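Local coordinates for maltose-binding protein MalE1 (Thermotoga maritima, PDB 6DTU) that binds maltotetraose in the cleft between its two lobes and probably passes maltodextrins on to a sugar transporter, at residues Lys100-Ala112 / Met292-Ser304. Residues are numbered along the deposited sequence; the frame is centred on the assembly and turned at random.
Sequences KLYGIPYAMEAIA and MYRIYLGDPRLPS. With GLC (alpha-D-glucopyranose), chain C; GLC (alpha-D-glucopyranose), chain B.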
loop_
_atom_site.group_PDB
_atom_site.type_symbol
_atom_site.label_atom_id
_atom_site.label_comp_id
_atom_site.label_asym_id
_atom_site.label_seq_id
_atom_site.Cartn_x
_atom_site.Cartn_y
_atom_site.Cartn_z
ATOM N N LYS A 100 -2.379 -22.220 4.249
ATOM C CA LYS A 100 -1.313 -22.358 3.267
ATOM C C LYS A 100 -0.691 -21.003 2.960
ATOM O O LYS A 100 -1.348 -19.970 3.048
ATOM C CB LYS A 100 -1.844 -22.952 1.967
ATOM C CG LYS A 100 -2.469 -24.347 2.134
ATOM C CD LYS A 100 -2.999 -24.878 0.818
ATOM C CE LYS A 100 -3.678 -26.218 1.004
ATOM N NZ LYS A 100 -3.971 -26.881 -0.296
ATOM N N LEU A 101 0.579 -21.025 2.586
ATOM C CA LEU A 101 1.285 -19.825 2.176
ATOM C C LEU A 101 1.078 -19.601 0.684
ATOM O O LEU A 101 1.166 -20.541 -0.110
ATOM C CB LEU A 101 2.774 -20.019 2.442
ATOM C CG LEU A 101 3.684 -18.847 2.103
ATOM C CD1 LEU A 101 3.370 -17.686 3.027
ATOM C CD2 LEU A 101 5.145 -19.258 2.191
ATOM N N TYR A 102 0.816 -18.343 0.307
ATOM C CA TYR A 102 0.502 -17.988 -1.071
ATOM C C TYR A 102 1.423 -16.922 -1.650
ATOM O O TYR A 102 1.190 -16.454 -2.766
ATOM C CB TYR A 102 -0.960 -17.546 -1.175
ATOM C CG TYR A 102 -1.945 -18.678 -1.123
ATOM C CD1 TYR A 102 -2.169 -19.470 -2.236
ATOM C CD2 TYR A 102 -2.633 -18.965 0.038
ATOM C CE1 TYR A 102 -3.087 -20.517 -2.202
ATOM C CE2 TYR A 102 -3.545 -20.006 0.089
ATOM C CZ TYR A 102 -3.753 -20.789 -1.034
ATOM O OH TYR A 102 -4.671 -21.822 -0.987
ATOM N N GLY A 103 2.467 -16.529 -0.950
ATOM C CA GLY A 103 3.389 -15.589 -1.553
ATOM C C GLY A 103 4.685 -15.503 -0.788
ATOM O O GLY A 103 4.766 -15.878 0.382
ATOM N N ILE A 104 5.692 -14.968 -1.465
ATOM C CA ILE A 104 6.959 -14.633 -0.821
ATOM C C ILE A 104 6.977 -13.134 -0.579
ATOM O O ILE A 104 7.069 -12.341 -1.546
ATOM C CB ILE A 104 8.163 -15.119 -1.643
ATOM C CG1 ILE A 104 8.127 -16.648 -1.806
ATOM C CG2 ILE A 104 9.469 -14.749 -0.934
ATOM C CD1 ILE A 104 9.465 -17.292 -2.102
ATOM N N PRO A 105 6.893 -12.672 0.668
ATOM C CA PRO A 105 6.883 -11.234 0.958
ATOM C C PRO A 105 8.282 -10.648 0.870
ATOM O O PRO A 105 9.274 -11.264 1.276
ATOM C CB PRO A 105 6.396 -11.183 2.409
ATOM C CG PRO A 105 6.913 -12.488 2.989
ATOM C CD PRO A 105 6.839 -13.494 1.892
ATOM N N TYR A 106 8.368 -9.439 0.333
ATOM C CA TYR A 106 9.652 -8.754 0.314
ATOM C C TYR A 106 9.704 -7.526 1.214
ATOM O O TYR A 106 10.805 -7.094 1.572
ATOM C CB TYR A 106 10.092 -8.416 -1.124
ATOM C CG TYR A 106 9.451 -7.201 -1.782
ATOM C CD1 TYR A 106 9.978 -5.932 -1.612
ATOM C CD2 TYR A 106 8.375 -7.347 -2.648
ATOM C CE1 TYR A 106 9.401 -4.838 -2.221
ATOM C CE2 TYR A 106 7.803 -6.259 -3.264
ATOM C CZ TYR A 106 8.334 -5.015 -3.052
ATOM O OH TYR A 106 7.762 -3.926 -3.683
ATOM N N ALA A 107 8.565 -6.964 1.600
ATOM C CA ALA A 107 8.580 -5.762 2.426
ATOM C C ALA A 107 7.204 -5.527 3.016
ATOM O O ALA A 107 6.190 -5.969 2.464
ATOM C CB ALA A 107 8.962 -4.520 1.610
ATOM N N MET A 108 7.175 -4.821 4.135
ATOM C CA MET A 108 5.946 -4.208 4.622
ATOM C C MET A 108 6.039 -2.693 4.465
ATOM O O MET A 108 7.081 -2.141 4.096
ATOM C CB MET A 108 5.627 -4.610 6.067
ATOM C CG MET A 108 6.600 -4.057 7.065
ATOM S SD MET A 108 6.110 -4.371 8.782
ATOM C CE MET A 108 5.170 -2.886 9.153
ATOM N N GLU A 109 4.922 -2.019 4.731
ATOM C CA GLU A 109 4.857 -0.595 4.438
ATOM C C GLU A 109 3.654 0.009 5.145
ATOM O O GLU A 109 2.709 -0.695 5.521
ATOM C CB GLU A 109 4.713 -0.355 2.929
ATOM C CG GLU A 109 3.405 -0.942 2.389
ATOM C CD GLU A 109 3.374 -1.085 0.890
ATOM O OE1 GLU A 109 4.424 -0.921 0.243
ATOM O OE2 GLU A 109 2.279 -1.353 0.365
ATOM N N ALA A 110 3.693 1.333 5.303
ATOM C CA ALA A 110 2.537 2.118 5.716
ATOM C C ALA A 110 2.786 3.545 5.269
ATOM O O ALA A 110 3.936 3.990 5.201
ATOM C CB ALA A 110 2.370 2.107 7.238
ATOM N N ILE A 111 1.696 4.253 4.957
ATOM C CA ILE A 111 1.846 5.665 4.606
ATOM C C ILE A 111 2.231 6.471 5.844
ATOM O O ILE A 111 2.037 6.044 6.984
ATOM C CB ILE A 111 0.617 6.255 3.888
ATOM C CG1 ILE A 111 -0.643 6.213 4.749
ATOM C CG2 ILE A 111 0.344 5.475 2.593
ATOM C CD1 ILE A 111 -1.922 6.617 3.971
ATOM N N ALA A 112 2.830 7.634 5.601
ATOM C CA ALA A 112 3.364 8.507 6.634
ATOM C C ALA A 112 3.379 9.927 6.092
ATOM O O ALA A 112 3.044 10.179 4.927
ATOM C CB ALA A 112 4.781 8.082 7.052
ATOM N N MET A 292 17.095 -10.037 -1.774
ATOM C CA MET A 292 16.105 -9.237 -1.061
ATOM C C MET A 292 16.659 -7.861 -0.721
ATOM O O MET A 292 15.922 -6.865 -0.748
ATOM C CB MET A 292 15.644 -10.003 0.183
ATOM C CG MET A 292 14.645 -11.085 -0.142
ATOM S SD MET A 292 13.048 -10.324 -0.457
ATOM C CE MET A 292 12.038 -11.719 -1.004
ATOM N N TYR A 293 17.957 -7.779 -0.440
ATOM C CA TYR A 293 18.563 -6.485 -0.168
ATOM C C TYR A 293 18.661 -5.650 -1.440
ATOM O O TYR A 293 18.383 -4.446 -1.412
ATOM C CB TYR A 293 19.906 -6.703 0.533
ATOM C CG TYR A 293 20.646 -5.464 0.964
ATOM C CD1 TYR A 293 19.993 -4.458 1.644
ATOM C CD2 TYR A 293 22.024 -5.367 0.805
ATOM C CE1 TYR A 293 20.680 -3.316 2.082
ATOM C CE2 TYR A 293 22.717 -4.247 1.240
ATOM C CZ TYR A 293 22.046 -3.235 1.875
ATOM O OH TYR A 293 22.736 -2.136 2.312
ATOM N N ARG A 294 19.003 -6.286 -2.568
ATOM C CA ARG A 294 19.011 -5.593 -3.849
ATOM C C ARG A 294 17.624 -5.082 -4.214
ATOM O O ARG A 294 17.499 -3.990 -4.770
ATOM C CB ARG A 294 19.579 -6.486 -4.944
ATOM C CG ARG A 294 21.042 -6.717 -4.751
ATOM C CD ARG A 294 21.560 -7.734 -5.736
ATOM N NE ARG A 294 21.397 -7.250 -7.086
ATOM C CZ ARG A 294 21.517 -7.998 -8.173
ATOM N NH1 ARG A 294 21.808 -9.283 -8.073
ATOM N NH2 ARG A 294 21.327 -7.449 -9.364
ATOM N N ILE A 295 16.575 -5.859 -3.913
ATOM C CA ILE A 295 15.206 -5.387 -4.114
ATOM C C ILE A 295 14.927 -4.161 -3.255
ATOM O O ILE A 295 14.366 -3.168 -3.737
ATOM C CB ILE A 295 14.177 -6.520 -3.897
ATOM C CG1 ILE A 295 14.262 -7.540 -5.042
ATOM C CG2 ILE A 295 12.746 -5.954 -3.815
ATOM C CD1 ILE A 295 13.487 -8.795 -4.768
ATOM N N TYR A 296 15.317 -4.204 -1.971
ATOM C CA TYR A 296 15.198 -3.013 -1.129
ATOM C C TYR A 296 15.920 -1.826 -1.746
ATOM O O TYR A 296 15.392 -0.713 -1.783
ATOM C CB TYR A 296 15.741 -3.264 0.291
ATOM C CG TYR A 296 15.976 -1.954 1.028
ATOM C CD1 TYR A 296 14.946 -1.324 1.716
ATOM C CD2 TYR A 296 17.220 -1.330 0.998
ATOM C CE1 TYR A 296 15.158 -0.111 2.370
ATOM C CE2 TYR A 296 17.445 -0.168 1.654
ATOM C CZ TYR A 296 16.415 0.465 2.322
ATOM O OH TYR A 296 16.659 1.676 2.944
ATOM N N LEU A 297 17.160 -2.027 -2.185
ATOM C CA LEU A 297 17.912 -0.902 -2.744
ATOM C C LEU A 297 17.225 -0.329 -3.971
ATOM O O LEU A 297 17.287 0.884 -4.204
ATOM C CB LEU A 297 19.344 -1.334 -3.060
ATOM C CG LEU A 297 20.162 -1.629 -1.805
ATOM C CD1 LEU A 297 21.512 -2.175 -2.215
ATOM C CD2 LEU A 297 20.313 -0.365 -0.959
ATOM N N GLY A 298 16.567 -1.182 -4.761
ATOM C CA GLY A 298 15.824 -0.729 -5.923
ATOM C C GLY A 298 14.435 -0.214 -5.625
ATOM O O GLY A 298 13.905 0.582 -6.405
ATOM N N ASP A 299 13.853 -0.623 -4.498
ATOM C CA ASP A 299 12.464 -0.302 -4.163
ATOM C C ASP A 299 12.382 -0.259 -2.643
ATOM O O ASP A 299 11.896 -1.209 -2.011
ATOM C CB ASP A 299 11.532 -1.379 -4.743
ATOM C CG ASP A 299 10.078 -1.185 -4.381
ATOM O OD1 ASP A 299 9.715 -0.110 -3.872
ATOM O OD2 ASP A 299 9.282 -2.129 -4.623
ATOM N N PRO A 300 12.840 0.819 -2.019
ATOM C CA PRO A 300 13.058 0.802 -0.558
ATOM C C PRO A 300 11.789 0.971 0.266
ATOM O O PRO A 300 11.211 2.063 0.349
ATOM C CB PRO A 300 14.057 1.947 -0.335
ATOM C CG PRO A 300 13.797 2.894 -1.450
ATOM C CD PRO A 300 13.418 2.039 -2.640
ATOM N N ARG A 301 11.376 -0.122 0.914
ATOM C CA ARG A 301 10.269 -0.116 1.875
ATOM C C ARG A 301 10.783 -0.660 3.218
ATOM O O ARG A 301 11.880 -0.266 3.639
ATOM C CB ARG A 301 9.056 -0.870 1.299
ATOM C CG ARG A 301 8.734 -0.384 -0.113
ATOM C CD ARG A 301 7.514 -1.027 -0.741
ATOM N NE ARG A 301 7.492 -0.813 -2.194
ATOM C CZ ARG A 301 6.402 -0.795 -2.955
ATOM N NH1 ARG A 301 5.173 -0.936 -2.425
ATOM N NH2 ARG A 301 6.559 -0.643 -4.272
ATOM N N LEU A 302 10.049 -1.561 3.892
ATOM C CA LEU A 302 10.501 -2.119 5.172
ATOM C C LEU A 302 10.732 -3.620 4.980
ATOM O O LEU A 302 9.768 -4.396 5.016
ATOM C CB LEU A 302 9.459 -1.861 6.276
ATOM C CG LEU A 302 9.086 -0.394 6.551
ATOM C CD1 LEU A 302 7.974 -0.253 7.576
ATOM C CD2 LEU A 302 10.276 0.406 6.989
ATOM N N PRO A 303 11.978 -4.084 4.792
ATOM C CA PRO A 303 12.195 -5.483 4.368
ATOM C C PRO A 303 11.578 -6.534 5.279
ATOM O O PRO A 303 11.633 -6.429 6.502
ATOM C CB PRO A 303 13.722 -5.602 4.299
ATOM C CG PRO A 303 14.156 -4.187 3.914
ATOM C CD PRO A 303 13.209 -3.279 4.682
ATOM N N SER A 304 10.973 -7.552 4.655
ATOM C CA SER A 304 10.353 -8.664 5.373
ATOM C C SER A 304 11.310 -9.789 5.713
ATOM O O SER A 304 10.987 -10.610 6.580
ATOM C CB SER A 304 9.145 -9.213 4.612
ATOM O OG SER A 304 8.106 -8.253 4.567
HETATM C C1 GLC C . 3.179 1.856 -6.861
HETATM C C2 GLC C . 3.506 0.977 -5.720
HETATM C C3 GLC C . 2.297 0.491 -5.033
HETATM C C4 GLC C . 1.447 1.623 -4.570
HETATM C C5 GLC C . 1.003 2.488 -5.780
HETATM C C6 GLC C . 0.367 3.682 -5.423
HETATM O O1 GLC C . 2.520 1.130 -7.849
HETATM O O2 GLC C . 4.283 -0.143 -6.255
HETATM O O3 GLC C . 2.759 -0.320 -3.892
HETATM O O4 GLC C . 0.263 1.107 -3.904
HETATM O O5 GLC C . 2.313 2.942 -6.444
HETATM O O6 GLC C . -0.119 4.315 -6.611
HETATM C C1 GLC B . 0.121 1.638 -2.619
HETATM C C2 GLC B . -0.028 0.520 -1.653
HETATM C C3 GLC B . -1.157 -0.336 -2.004
HETATM C C4 GLC B . -2.450 0.453 -2.060
HETATM C C5 GLC B . -2.340 1.668 -3.031
HETATM C C6 GLC B . -3.445 2.574 -2.915
HETATM O O2 GLC B . 1.178 -0.293 -1.754
HETATM O O3 GLC B . -1.361 -1.372 -0.972
HETATM O O4 GLC B . -3.528 -0.393 -2.594
HETATM O O5 GLC B . -1.102 2.444 -2.602
HETATM O O6 GLC B . -3.423 3.454 -4.027
HETATM O O HOH W 1 13.160 -5.737 0.298
#
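R301 and E109 form a salt bridge side by side, carboxylate and guanidinium nearly coplanar (14°): NH1 of R301 meets the syn lone pair of E109 OE1 at 2.8 Å. On another edge of the same guanidinium, R301 NE and NH2 both grip D299 OD1, while Y106 OH lies above one face, toward its rim, without bonding to NE. With CG between backbone N and carbonyl carbon (chi1 79°), Y106 carries that hydroxyl to D299. It donates to D299 OD2 (2.5 Å) and also hydrogen-bonds Q13 NE2. Held in its plane by the two carboxylates, the guanidinium directs NH1 to O3 (2.9 Å) and NH2 to O2 of the chain C glucose. E109 OE2 accepts from O2 of the chain B glucose (2.6 Å). Backbone bonds run both ways between M108 and L302, and S304 N reaches Y106 O, which a water also links to M292 O. Apolar contacts flank this pairing: I295 CG2 touches Y106 CD1 (3.5 Å), M292 SD lies against Y106 CB. M108 CG rests on L302 CB (3.7 Å). Y106 and A107 sit opposite Q264 of strand 260-268 in a classic bulge. Strand 302-303 thus brings R301 beside E109 in the sugar-binding cleft of a periplasmic binding protein.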